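Local coordinates for organic hydroperoxide resistance protein (Legionella pneumophila, PDB 6MJN) that probably reduces organic hydroperoxides by thiol chemistry, protecting the bacterium against peroxide stress, at the interface of chains A and B. Residues are numbered along the deposited sequence; one frame, centred on the assembly and turned at random. Chains: chain A/B, Organic hydroperoxide resistance protein.

The three contacts sample one two-fold interface between two copies of the OsmC-like protein. Contact 1 and contact 3 are neighbours, with C-alpha centres about 11 Å apart, and they share A:Phe99. Contact 2 lies about 29 Å from contact 1 and about 33 Å from contact 3, on the far side of the assembly. Contacts 2 and 3 sample overlapping parts of two symmetry-related regions: A:Leu12 meets B:Leu44 and B:Leu91 in contact 2, and B:Leu12 meets A:Leu44 and A:Leu91 in contact 3. The N-terminal segment leading into strand 13-20 thus reaches over to the partner, consistent with the intertwined dimer typical of this family.

Contact 1: the interface of chains A and B. Residues chain A 97, 99; chain B 126-127, 129, 132.
The loop before strand 99-110 of chain A meets the start of helix 129-134 of chain B. The patch borders the Cys-Pro motif that follows B:Val127, probably part of the redox active site. A:Lys97 and A:Phe99 lie on one side of this small patch. B:Pro129 and B:Asn132 carry most of the contact on the other. The pyrrolidine ring of B:Pro129 meets the backbone of A:Phe99, not its aromatic ring. Its CG sits 3.5 Å from the carbonyl O of A:Phe99, and its CB is 3.7 Å from the same O. The benzyl group of A:Phe99 turns away toward the neighbouring part of the interface. B:Asn132 points its amide nitrogen toward the A:Lys97 backbone. CG of B:Asn132 is anti to its own carbonyl carbon (chi1 -73°), which sends the amide out toward chain A. ND2 lies 3.4 Å from O of A:Lys97, a polar approach too long to count as a hydrogen bond here. The same ND2 makes a weak hydrogen bond within chain B to the carbonyl O of B:Glu126, at 3.3 Å. That bond may help to fix the amide's rotation. The side chain of A:Lys97 is modelled incompletely, and its CB lies 3.7 Å from ND2 of B:Asn132.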
ATOM      1  N   LYS A  97     -12.627 -10.374 -11.056  1.00105.94           N
ATOM      2  CA  LYS A  97     -11.553 -10.498 -10.076  1.00 97.87           C
ATOM      3  C   LYS A  97     -11.896  -9.891  -8.717  1.00 98.88           C
ATOM      4  O   LYS A  97     -10.984  -9.514  -7.967  1.00 99.42           O
ATOM      5  CB  LYS A  97     -10.273  -9.869 -10.629  1.00 87.87           C
ATOM      6  N   PHE A  99     -12.870  -7.221  -5.998  1.00 62.39           N
ATOM      7  CA  PHE A  99     -12.788  -5.774  -5.867  1.00 59.77           C
ATOM      8  C   PHE A  99     -11.493  -5.261  -6.488  1.00 53.71           C
ATOM      9  O   PHE A  99     -10.495  -5.978  -6.569  1.00 72.52           O
ATOM     10  CB  PHE A  99     -12.898  -5.354  -4.397  1.00 65.62           C
ATOM     11  CG  PHE A  99     -14.250  -5.641  -3.789  1.00 74.61           C
ATOM     12  CD1 PHE A  99     -15.378  -5.727  -4.593  1.00 80.12           C
ATOM     13  CD2 PHE A  99     -14.393  -5.834  -2.425  1.00 81.19           C
ATOM     14  CE1 PHE A  99     -16.626  -5.996  -4.048  1.00 90.11           C
ATOM     15  CE2 PHE A  99     -15.640  -6.104  -1.870  1.00 85.88           C
ATOM     16  CZ  PHE A  99     -16.757  -6.185  -2.683  1.00 89.46           C
TER
ATOM     17  N   GLU B 126      -5.443 -14.604  -6.633  1.00 40.35           N
ATOM     18  CA  GLU B 126      -6.191 -14.080  -7.768  1.00 42.93           C
ATOM     19  C   GLU B 126      -7.307 -13.125  -7.367  1.00 41.63           C
ATOM     20  O   GLU B 126      -7.864 -12.456  -8.244  1.00 45.88           O
ATOM     21  CB  GLU B 126      -6.795 -15.235  -8.575  1.00 53.78           C
ATOM     22  CG  GLU B 126      -5.838 -16.378  -8.862  1.00 60.19           C
ATOM     23  CD  GLU B 126      -6.474 -17.473  -9.703  1.00 82.53           C
ATOM     24  OE1 GLU B 126      -7.249 -17.148 -10.628  1.00 93.50           O
ATOM     25  OE2 GLU B 126      -6.202 -18.662  -9.435  1.00 87.04           O
ATOM     26  N   VAL B 127      -7.650 -13.058  -6.082  1.00 45.48           N
ATOM     27  CA  VAL B 127      -8.782 -12.272  -5.609  1.00 46.76           C
ATOM     28  C   VAL B 127      -8.348 -11.024  -4.844  1.00 49.52           C
ATOM     29  O   VAL B 127      -9.073 -10.023  -4.848  1.00 61.23           O
ATOM     30  CB  VAL B 127      -9.696 -13.168  -4.734  1.00 58.10           C
ATOM     31  CG1 VAL B 127     -10.456 -12.364  -3.673  1.00 58.59           C
ATOM     32  CG2 VAL B 127     -10.651 -13.934  -5.606  1.00 63.90           C
ATOM     33  N   PRO B 129      -7.117  -7.541  -3.889  1.00 38.14           N
ATOM     34  CA  PRO B 129      -6.953  -6.332  -4.723  1.00 33.85           C
ATOM     35  C   PRO B 129      -5.532  -5.812  -4.797  1.00 29.43           C
ATOM     36  O   PRO B 129      -5.159  -5.218  -5.819  1.00 31.76           O
ATOM     37  CB  PRO B 129      -7.883  -5.313  -4.050  1.00 36.83           C
ATOM     38  CG  PRO B 129      -8.958  -6.159  -3.447  1.00 49.28           C
ATOM     39  CD  PRO B 129      -8.249  -7.411  -2.954  1.00 44.20           C
ATOM     40  N   ASN B 132      -3.929  -7.976  -7.499  1.00 25.77           N
ATOM     41  CA  ASN B 132      -4.369  -7.593  -8.833  1.00 24.83           C
ATOM     42  C   ASN B 132      -3.769  -6.264  -9.242  1.00 25.43           C
ATOM     43  O   ASN B 132      -3.451  -6.065 -10.422  1.00 28.02           O
ATOM     44  CB  ASN B 132      -5.902  -7.557  -8.893  1.00 30.74           C
ATOM     45  CG  ASN B 132      -6.494  -8.946  -8.885  1.00 45.27           C
ATOM     46  OD1 ASN B 132      -5.950  -9.862  -9.518  1.00 42.55           O
ATOM     47  ND2 ASN B 132      -7.593  -9.122  -8.163  1.00 43.02           N
TER

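Contact 2: the interface of chains A and B. Residues chain A 12-13; chain B 43-44, 91.
A:Tyr13, at the start of strand 13-20, forms an antiparallel beta bridge with B:Leu91 of strand 82-93, so the two chains meet through their backbones. The amide N of A:Leu12 donates to the carbonyl O of B:Leu91 at 2.7 Å. The amide N of B:Leu91 donates in turn to the carbonyl O of A:Tyr13 at 2.9 Å. These paired bonds probably help to set the register of the two segments.

The side chain of A:Tyr13 and CB of A:Leu12 meet residues of the 3-10 helix 42-44 of chain B. The ring of A:Tyr13 presents its CD1-CE1 edge to the carboxylate of B:Glu43. CD of B:Glu43 lies in the plane of the ring, 3.7 Å from CD1 of A:Tyr13. The carboxylate is turned steeply against the ring, with the planes 79° apart. The chain of B:Glu43 bends at chi2 (92°), which folds the acid back beside the ring edge. This is a contact of the ring's C-H edge with the acid, and the tyrosine hydroxyl takes no part in it. Beside it, one methyl of B:Leu44 covers the backbone of A:Leu12. Its CD2 is 3.6 Å from the carbonyl O of A:Leu12. The same methyl, CD2 of B:Leu44, also touches CB of A:Leu12 at 3.7 Å.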
ATOM      1  N   LEU A  12      17.633  -2.202  -1.058  1.00 41.00           N
ATOM      2  CA  LEU A  12      18.023  -1.032  -0.283  1.00 44.67           C
ATOM      3  C   LEU A  12      17.453  -1.099   1.129  1.00 44.27           C
ATOM      4  O   LEU A  12      18.058  -0.574   2.069  1.00 37.98           O
ATOM      5  CB  LEU A  12      17.561   0.247  -0.981  1.00 46.18           C
ATOM      6  CG  LEU A  12      17.966   0.498  -2.439  1.00 42.34           C
ATOM      7  CD1 LEU A  12      17.464   1.861  -2.898  1.00 52.66           C
ATOM      8  CD2 LEU A  12      19.450   0.359  -2.658  1.00 52.35           C
ATOM      9  N   TYR A  13      16.308  -1.754   1.299  1.00 36.68           N
ATOM     10  CA  TYR A  13      15.583  -1.753   2.561  1.00 38.77           C
ATOM     11  C   TYR A  13      14.568  -2.881   2.509  1.00 36.92           C
ATOM     12  O   TYR A  13      13.942  -3.095   1.468  1.00 32.86           O
ATOM     13  CB  TYR A  13      14.878  -0.404   2.783  1.00 34.25           C
ATOM     14  CG  TYR A  13      13.938  -0.359   3.971  1.00 33.36           C
ATOM     15  CD1 TYR A  13      14.419  -0.459   5.267  1.00 36.99           C
ATOM     16  CD2 TYR A  13      12.571  -0.194   3.793  1.00 33.50           C
ATOM     17  CE1 TYR A  13      13.559  -0.432   6.359  1.00 36.14           C
ATOM     18  CE2 TYR A  13      11.699  -0.170   4.876  1.00 35.91           C
ATOM     19  CZ  TYR A  13      12.205  -0.275   6.160  1.00 38.23           C
ATOM     20  OH  TYR A  13      11.350  -0.230   7.249  1.00 33.85           O
TER
ATOM     21  N   GLU B  43      18.426   2.201   7.445  1.00 56.10           N
ATOM     22  CA  GLU B  43      19.114   1.525   6.352  1.00 56.56           C
ATOM     23  C   GLU B  43      19.370   2.445   5.171  1.00 53.68           C
ATOM     24  O   GLU B  43      20.241   2.148   4.350  1.00 62.46           O
ATOM     25  CB  GLU B  43      18.309   0.307   5.890  1.00 49.70           C
ATOM     26  CG  GLU B  43      18.266  -0.843   6.888  1.00 54.07           C
ATOM     27  CD  GLU B  43      17.075  -0.770   7.823  1.00 56.16           C
ATOM     28  OE1 GLU B  43      16.581   0.349   8.080  1.00 54.49           O
ATOM     29  OE2 GLU B  43      16.625  -1.837   8.291  1.00 59.01           O
ATOM     30  N   LEU B  44      18.627   3.545   5.053  1.00 52.72           N
ATOM     31  CA  LEU B  44      18.845   4.516   3.992  1.00 52.19           C
ATOM     32  C   LEU B  44      19.464   5.805   4.520  1.00 57.28           C
ATOM     33  O   LEU B  44      19.350   6.852   3.874  1.00 57.09           O
ATOM     34  CB  LEU B  44      17.534   4.828   3.268  1.00 48.97           C
ATOM     35  CG  LEU B  44      16.752   3.681   2.613  1.00 50.46           C
ATOM     36  CD1 LEU B  44      15.457   4.199   1.989  1.00 47.56           C
ATOM     37  CD2 LEU B  44      17.599   2.969   1.572  1.00 58.58           C
ATOM     38  N   LEU B  91      12.720  -2.669  -1.073  1.00 32.72           N
ATOM     39  CA  LEU B  91      12.870  -1.552  -1.984  1.00 31.85           C
ATOM     40  C   LEU B  91      14.136  -1.783  -2.803  1.00 36.87           C
ATOM     41  O   LEU B  91      15.179  -2.168  -2.249  1.00 35.83           O
ATOM     42  CB  LEU B  91      12.934  -0.239  -1.196  1.00 33.53           C
ATOM     43  CG  LEU B  91      13.182   1.055  -1.973  1.00 37.19           C
ATOM     44  CD1 LEU B  91      11.972   1.383  -2.846  1.00 38.77           C
ATOM     45  CD2 LEU B  91      13.467   2.196  -1.002  1.00 40.49           C
TER

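Contact 3: the interface of chains A and B. Residues chain A 44, 91-93, 99; chain B 12.
B:Leu12 places one methyl over the aromatic ring of A:Phe99, and its two branches divide the work. CD1 of B:Leu12 sits 3.4 Å above the ring plane, offset toward the rim. It lies 3.5 Å from CE1 of A:Phe99 and equally near CZ, a CH-pi contact. The leucine and phenylalanine side chains cross at about a right angle. The other methyl, CD2 of B:Leu12, goes to strand 82-93 and lies 3.9 Å from CB of A:Ala93. A:Leu44, on the 3-10 helix 42-44, runs roughly perpendicular to the B:Leu12 side chain. Its CD2 comes within 4.1 Å of CB of B:Leu12. The backbone also takes part: the amide N of B:Leu12 donates a hydrogen bond of 2.8 Å to the carbonyl O of A:Leu91. This bond probably helps to position B:Leu12 against strand 82-93 of chain A. A:Leu91 contributes mainly through this carbonyl.

Further out, the torsions of A:Phe99 present its ring. Chi1 of -66° puts the ring beside the backbone N of A:Phe99, and chi2 of -25° turns its face to B:Leu12. At the base of the leucine side chain, CG of B:Leu12 rests 3.6 Å from O of A:Leu91.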
ATOM      1  N   LEU A  44     -18.716  -1.329   3.736  1.00 45.37           N
ATOM      2  CA  LEU A  44     -18.643  -2.716   3.308  1.00 50.17           C
ATOM      3  C   LEU A  44     -19.412  -3.651   4.232  1.00 61.13           C
ATOM      4  O   LEU A  44     -19.352  -4.869   4.051  1.00 70.83           O
ATOM      5  CB  LEU A  44     -17.182  -3.158   3.194  1.00 51.64           C
ATOM      6  CG  LEU A  44     -16.311  -2.280   2.283  1.00 56.72           C
ATOM      7  CD1 LEU A  44     -14.874  -2.796   2.204  1.00 59.50           C
ATOM      8  CD2 LEU A  44     -16.916  -2.150   0.893  1.00 59.13           C
ATOM      9  N   LEU A  91     -12.581   1.614  -3.801  1.00 32.95           N
ATOM     10  CA  LEU A  91     -12.813   0.219  -4.137  1.00 35.35           C
ATOM     11  C   LEU A  91     -13.996   0.113  -5.087  1.00 37.09           C
ATOM     12  O   LEU A  91     -15.029   0.751  -4.870  1.00 41.75           O
ATOM     13  CB  LEU A  91     -13.106  -0.610  -2.880  1.00 47.05           C
ATOM     14  CG  LEU A  91     -12.005  -1.364  -2.148  1.00 56.93           C
ATOM     15  CD1 LEU A  91     -12.619  -2.022  -0.913  1.00 57.68           C
ATOM     16  CD2 LEU A  91     -11.395  -2.424  -3.048  1.00 60.05           C
ATOM     17  N   TYR A  92     -13.837  -0.698  -6.136  1.00 39.34           N
ATOM     18  CA  TYR A  92     -14.882  -0.956  -7.116  1.00 45.75           C
ATOM     19  C   TYR A  92     -15.109  -2.456  -7.224  1.00 49.55           C
ATOM     20  O   TYR A  92     -14.173  -3.249  -7.091  1.00 52.35           O
ATOM     21  CB  TYR A  92     -14.515  -0.386  -8.509  1.00 39.69           C
ATOM     22  CG  TYR A  92     -14.219   1.092  -8.484  1.00 40.46           C
ATOM     23  CD1 TYR A  92     -12.939   1.561  -8.178  1.00 41.62           C
ATOM     24  CD2 TYR A  92     -15.223   2.027  -8.746  1.00 36.93           C
ATOM     25  CE1 TYR A  92     -12.665   2.925  -8.141  1.00 37.78           C
ATOM     26  CE2 TYR A  92     -14.959   3.392  -8.712  1.00 35.55           C
ATOM     27  CZ  TYR A  92     -13.675   3.833  -8.419  1.00 36.60           C
ATOM     28  OH  TYR A  92     -13.402   5.187  -8.367  1.00 35.87           O
ATOM     29  N   ALA A  93     -16.357  -2.847  -7.472  1.00 46.61           N
ATOM     30  CA  ALA A  93     -16.694  -4.260  -7.582  1.00 58.19           C
ATOM     31  C   ALA A  93     -16.480  -4.729  -9.016  1.00 67.03           C
ATOM     32  O   ALA A  93     -16.940  -4.079  -9.957  1.00 74.23           O
ATOM     33  CB  ALA A  93     -18.140  -4.514  -7.150  1.00 61.24           C
ATOM     34  N   PHE A  99     -12.870  -7.221  -5.998  1.00 62.39           N
ATOM     35  CA  PHE A  99     -12.788  -5.774  -5.867  1.00 59.77           C
ATOM     36  C   PHE A  99     -11.493  -5.261  -6.488  1.00 53.71           C
ATOM     37  O   PHE A  99     -10.495  -5.978  -6.569  1.00 72.52           O
ATOM     38  CB  PHE A  99     -12.898  -5.354  -4.397  1.00 65.62           C
ATOM     39  CG  PHE A  99     -14.250  -5.641  -3.789  1.00 74.61           C
ATOM     40  CD1 PHE A  99     -15.378  -5.727  -4.593  1.00 80.12           C
ATOM     41  CD2 PHE A  99     -14.393  -5.834  -2.425  1.00 81.19           C
ATOM     42  CE1 PHE A  99     -16.626  -5.996  -4.048  1.00 90.11           C
ATOM     43  CE2 PHE A  99     -15.640  -6.104  -1.870  1.00 85.88           C
ATOM     44  CZ  PHE A  99     -16.757  -6.185  -2.683  1.00 89.46           C
TER
ATOM     45  N   LEU B  12     -17.526   1.602  -4.034  1.00 39.03           N
ATOM     46  CA  LEU B  12     -18.170   1.081  -2.826  1.00 42.61           C
ATOM     47  C   LEU B  12     -17.666   1.779  -1.572  1.00 42.94           C
ATOM     48  O   LEU B  12     -18.385   1.837  -0.561  1.00 42.71           O
ATOM     49  CB  LEU B  12     -17.922  -0.416  -2.642  1.00 53.07           C
ATOM     50  CG  LEU B  12     -17.639  -1.449  -3.731  1.00 61.81           C
ATOM     51  CD1 LEU B  12     -17.776  -2.833  -3.117  1.00 60.19           C
ATOM     52  CD2 LEU B  12     -18.562  -1.303  -4.907  1.00 67.84           C
TER